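Local coordinates for putative flagellar protein FliS (Parabacteroides merdae ATCC 43184, PDB 4YOK), which is of unknown function, a two-domain beta protein of the DUF3823 family whose N-terminal domain has a prealbumin-like (transthyretin-like) fold, at residues 10-23 / 89-103. Numbering follows the deposited sequence. Where two conformers were deposited one is given.
Sequences SKLVGRVTYQGQAL and KGHTEVNLEVTPYFM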
# COMPACT_ATOMS: atom_id res chain seq x y z
N SER A 10 -4.51 -1.18 25.69
CA SER A 10 -5.22 -0.21 24.87
C SER A 10 -5.01 -0.46 23.38
O SER A 10 -4.00 -1.06 22.95
CB SER A 10 -4.77 1.20 25.21
OG SER A 10 -5.16 1.57 26.52
N LYS A 11 -5.96 0.05 22.60
CA LYS A 11 -5.95 -0.04 21.15
C LYS A 11 -5.12 1.10 20.53
O LYS A 11 -5.37 2.29 20.80
CB LYS A 11 -7.39 -0.01 20.62
CG LYS A 11 -7.54 -0.34 19.13
CD LYS A 11 -8.99 -0.68 18.82
CE LYS A 11 -9.48 -0.10 17.51
NZ LYS A 11 -10.96 -0.18 17.40
N LEU A 12 -4.11 0.73 19.77
CA LEU A 12 -3.30 1.66 18.99
C LEU A 12 -3.74 1.56 17.52
O LEU A 12 -3.74 0.46 16.95
CB LEU A 12 -1.79 1.41 19.13
CG LEU A 12 -0.88 2.26 18.21
CD1 LEU A 12 -0.92 3.79 18.56
CD2 LEU A 12 0.53 1.74 18.23
N VAL A 13 -4.13 2.70 16.93
CA VAL A 13 -4.57 2.76 15.54
C VAL A 13 -3.62 3.70 14.83
O VAL A 13 -3.24 4.72 15.37
CB VAL A 13 -6.06 3.20 15.40
CG1 VAL A 13 -6.45 3.41 13.93
CG2 VAL A 13 -7.00 2.18 16.03
N GLY A 14 -3.27 3.37 13.61
CA GLY A 14 -2.37 4.24 12.87
C GLY A 14 -2.49 4.15 11.38
O GLY A 14 -3.25 3.33 10.84
N ARG A 15 -1.74 5.03 10.71
CA ARG A 15 -1.66 5.10 9.25
C ARG A 15 -0.26 5.46 8.84
O ARG A 15 0.38 6.30 9.48
CB ARG A 15 -2.60 6.22 8.70
CG ARG A 15 -4.07 5.91 8.59
CD ARG A 15 -4.86 7.19 8.37
NE ARG A 15 -4.63 8.10 9.48
CZ ARG A 15 -4.81 9.42 9.46
NH1 ARG A 15 -5.29 10.01 8.37
NH2 ARG A 15 -4.53 10.15 10.52
N VAL A 16 0.20 4.89 7.73
CA VAL A 16 1.43 5.30 7.06
C VAL A 16 1.00 6.40 6.08
O VAL A 16 0.06 6.19 5.31
CB VAL A 16 2.13 4.11 6.36
CG1 VAL A 16 3.36 4.60 5.59
CG2 VAL A 16 2.53 3.05 7.38
N THR A 17 1.67 7.55 6.10
CA THR A 17 1.24 8.68 5.27
C THR A 17 2.39 9.36 4.52
O THR A 17 3.56 9.18 4.84
CB THR A 17 0.58 9.77 6.16
OG1 THR A 17 1.53 10.21 7.15
CG2 THR A 17 -0.75 9.30 6.83
N TYR A 18 2.02 10.17 3.54
CA TYR A 18 2.94 11.08 2.86
C TYR A 18 2.24 12.43 2.78
O TYR A 18 1.19 12.51 2.17
CB TYR A 18 3.37 10.59 1.47
CG TYR A 18 4.22 11.61 0.73
CD1 TYR A 18 5.42 12.06 1.27
CD2 TYR A 18 3.79 12.18 -0.46
CE1 TYR A 18 6.21 13.00 0.60
CE2 TYR A 18 4.55 13.14 -1.13
CZ TYR A 18 5.75 13.55 -0.59
OH TYR A 18 6.49 14.52 -1.23
N GLN A 19 2.81 13.45 3.41
CA GLN A 19 2.24 14.81 3.49
C GLN A 19 0.83 14.74 4.08
O GLN A 19 -0.09 15.40 3.59
CB GLN A 19 2.25 15.50 2.10
CG GLN A 19 3.67 15.68 1.58
CD GLN A 19 3.74 16.51 0.33
OE1 GLN A 19 2.87 16.45 -0.56
NE2 GLN A 19 4.83 17.24 0.19
N GLY A 20 0.67 13.87 5.08
CA GLY A 20 -0.60 13.66 5.77
C GLY A 20 -1.63 12.75 5.11
O GLY A 20 -2.64 12.45 5.76
N GLN A 21 -1.39 12.29 3.85
CA GLN A 21 -2.33 11.44 3.11
C GLN A 21 -1.97 9.95 3.24
O GLN A 21 -0.80 9.61 3.07
CB GLN A 21 -2.37 11.85 1.63
CG GLN A 21 -3.62 11.35 0.89
CD GLN A 21 -3.60 11.64 -0.60
OE1 GLN A 21 -2.68 11.25 -1.32
NE2 GLN A 21 -4.64 12.29 -1.08
N ALA A 22 -2.95 9.08 3.57
CA ALA A 22 -2.70 7.64 3.73
C ALA A 22 -2.28 7.02 2.40
O ALA A 22 -2.71 7.45 1.34
CB ALA A 22 -3.92 6.92 4.30
N LEU A 23 -1.32 6.12 2.46
CA LEU A 23 -0.82 5.45 1.27
C LEU A 23 -1.64 4.23 0.99
O LEU A 23 -2.11 3.58 1.94
CB LEU A 23 0.65 5.04 1.48
CG LEU A 23 1.66 6.17 1.75
CD1 LEU A 23 3.06 5.61 1.73
CD2 LEU A 23 1.49 7.32 0.75
N LYS A 89 -1.74 5.27 26.04
CA LYS A 89 -2.52 5.38 27.28
C LYS A 89 -3.95 5.62 26.82
O LYS A 89 -4.25 6.68 26.27
CB LYS A 89 -1.96 6.49 28.20
CG LYS A 89 -2.86 6.88 29.39
CD LYS A 89 -3.04 5.77 30.43
CE LYS A 89 -4.11 6.10 31.45
NZ LYS A 89 -5.49 6.04 30.89
N GLY A 90 -4.79 4.58 26.92
CA GLY A 90 -6.15 4.63 26.41
C GLY A 90 -6.11 4.55 24.90
O GLY A 90 -5.01 4.42 24.33
N HIS A 91 -7.26 4.59 24.23
CA HIS A 91 -7.31 4.54 22.76
C HIS A 91 -6.41 5.66 22.19
O HIS A 91 -6.59 6.82 22.57
CB HIS A 91 -8.77 4.70 22.29
CG HIS A 91 -8.96 4.43 20.83
ND1 HIS A 91 -9.36 3.19 20.38
CD2 HIS A 91 -8.78 5.25 19.77
CE1 HIS A 91 -9.43 3.29 19.06
NE2 HIS A 91 -9.08 4.51 18.65
N THR A 92 -5.42 5.30 21.35
CA THR A 92 -4.46 6.26 20.80
C THR A 92 -4.32 6.11 19.29
O THR A 92 -4.37 4.99 18.76
CB THR A 92 -3.09 6.06 21.51
OG1 THR A 92 -3.27 6.21 22.92
CG2 THR A 92 -2.01 7.04 21.06
N GLU A 93 -4.16 7.24 18.59
CA GLU A 93 -3.99 7.23 17.14
C GLU A 93 -2.73 7.99 16.75
O GLU A 93 -2.45 9.05 17.31
CB GLU A 93 -5.21 7.83 16.42
CG GLU A 93 -6.51 7.07 16.66
CD GLU A 93 -7.79 7.75 16.21
OE1 GLU A 93 -7.71 8.81 15.54
OE2 GLU A 93 -8.88 7.23 16.54
N VAL A 94 -1.98 7.46 15.79
CA VAL A 94 -0.73 8.05 15.33
C VAL A 94 -0.61 7.92 13.80
O VAL A 94 -1.35 7.15 13.18
CB VAL A 94 0.45 7.35 16.09
CG1 VAL A 94 0.62 5.88 15.66
CG2 VAL A 94 1.75 8.12 15.92
N ASN A 95 0.27 8.71 13.20
CA ASN A 95 0.60 8.52 11.80
C ASN A 95 2.12 8.38 11.70
O ASN A 95 2.86 8.83 12.58
CB ASN A 95 0.05 9.60 10.87
CG ASN A 95 0.78 10.92 10.95
OD1 ASN A 95 0.86 11.51 12.02
ND2 ASN A 95 1.33 11.38 9.84
N LEU A 96 2.58 7.75 10.63
CA LEU A 96 4.01 7.61 10.39
C LEU A 96 4.32 8.13 9.00
O LEU A 96 3.79 7.59 8.04
CB LEU A 96 4.47 6.15 10.58
CG LEU A 96 5.94 5.85 10.23
CD1 LEU A 96 6.89 6.53 11.22
CD2 LEU A 96 6.18 4.34 10.12
N GLU A 97 5.12 9.21 8.90
CA GLU A 97 5.51 9.85 7.63
C GLU A 97 6.68 9.12 7.00
O GLU A 97 7.69 8.84 7.66
CB GLU A 97 5.92 11.33 7.83
CG GLU A 97 4.77 12.31 7.83
CD GLU A 97 4.11 12.58 6.48
OE1 GLU A 97 4.81 12.98 5.52
OE2 GLU A 97 2.88 12.43 6.41
N VAL A 98 6.52 8.78 5.72
CA VAL A 98 7.57 8.12 4.92
C VAL A 98 7.79 8.92 3.62
O VAL A 98 7.04 9.87 3.34
CB VAL A 98 7.21 6.64 4.64
CG1 VAL A 98 7.07 5.86 5.96
CG2 VAL A 98 5.95 6.52 3.75
N THR A 99 8.82 8.53 2.83
CA THR A 99 9.08 9.21 1.55
C THR A 99 8.91 8.20 0.42
O THR A 99 9.85 7.46 0.13
CB THR A 99 10.46 9.87 1.50
OG1 THR A 99 10.64 10.66 2.68
CG2 THR A 99 10.63 10.74 0.24
N PRO A 100 7.70 8.14 -0.18
CA PRO A 100 7.49 7.18 -1.29
C PRO A 100 8.36 7.52 -2.50
O PRO A 100 8.70 8.68 -2.68
CB PRO A 100 6.00 7.35 -1.65
CG PRO A 100 5.39 8.14 -0.50
CD PRO A 100 6.50 8.95 0.08
N TYR A 101 8.71 6.51 -3.32
CA TYR A 101 9.48 6.75 -4.56
C TYR A 101 8.59 7.49 -5.56
O TYR A 101 9.02 8.46 -6.19
CB TYR A 101 9.94 5.41 -5.16
CG TYR A 101 10.95 4.70 -4.30
CD1 TYR A 101 12.21 5.26 -4.08
CD2 TYR A 101 10.63 3.52 -3.65
CE1 TYR A 101 13.13 4.64 -3.23
CE2 TYR A 101 11.57 2.85 -2.85
CZ TYR A 101 12.81 3.42 -2.65
OH TYR A 101 13.75 2.81 -1.85
N PHE A 102 7.33 7.04 -5.66
CA PHE A 102 6.31 7.56 -6.57
C PHE A 102 4.95 7.68 -5.89
O PHE A 102 4.65 6.97 -4.93
CB PHE A 102 6.13 6.62 -7.79
CG PHE A 102 7.39 6.48 -8.62
CD1 PHE A 102 7.77 7.47 -9.52
CD2 PHE A 102 8.24 5.38 -8.45
CE1 PHE A 102 8.97 7.38 -10.24
CE2 PHE A 102 9.43 5.27 -9.18
CZ PHE A 102 9.80 6.29 -10.05
N MSE A 103 4.13 8.59 -6.41
CA MSE A 103 2.74 8.76 -6.00
C MSE A 103 1.89 8.66 -7.27
O MSE A 103 2.27 9.17 -8.32
CB MSE A 103 2.49 10.08 -5.24
CG MSE A 103 3.13 10.13 -3.85
SE MSE A 103 2.28 8.90 -2.53
CE MSE A 103 0.59 9.84 -2.35
O HOH W 1 -3.78 7.97 12.15
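Glu97 reaches across from strand 92-97 and closes its carboxylate on the C-terminal end of strand 10-18 and the turn after it. OE1 takes the amide of Gln19 on its syn lone pair (Gln19 N to Glu97 OE1 2.9 Å), while OE2 accepts twice, from opposite faces of the carboxylate plane: the Thr17 hydroxyl at 2.7 Å (OG1 to OE2) and the Gly20 amide. The bend at chi2 (-72°) turns the acid toward the type I' turn from Tyr18 to Gln21, where those two amides lie. Thr17 OG1, set between its own N and carbonyl carbon (chi1 59°), also receives Asn95 ND2 at 2.9 Å, with the oxygen lying in the amide plane. The result is a chain of hydrogen bonds, amide to hydroxyl to carboxylate.

Up to this point the strands pair in parallel. Lys11 O, Val13 O, Arg15 O and Thr17 O accept from Thr92, Val94, Leu96 and Val98; Val13, Arg15 and Thr17 donate back. The long, bent link is Arg15 N to Val94 O (3.3 Å), and there a water held by Arg15 NE also donates to the same carbonyl at 2.8 Å (water O to Val94 O). Strand 56-62 occupies the other edge of strand 10-18.

Val16 and Leu96 both meet Leu34, while Leu12 packs on Leu36 and Val86. Beyond strand 92-97, Pro100 CD packs 3.5 Å from Tyr18 CD1, and selenomethionine Met103 makes an oblique Met-aromatic contact with that ring, tying the start of strand 102-111 to the end of strand 10-18. Three donors on one carboxylate, with magnesium about 5 Å from the Glu97 side chain, would probably stabilise its negative charge and hold the turn's shape.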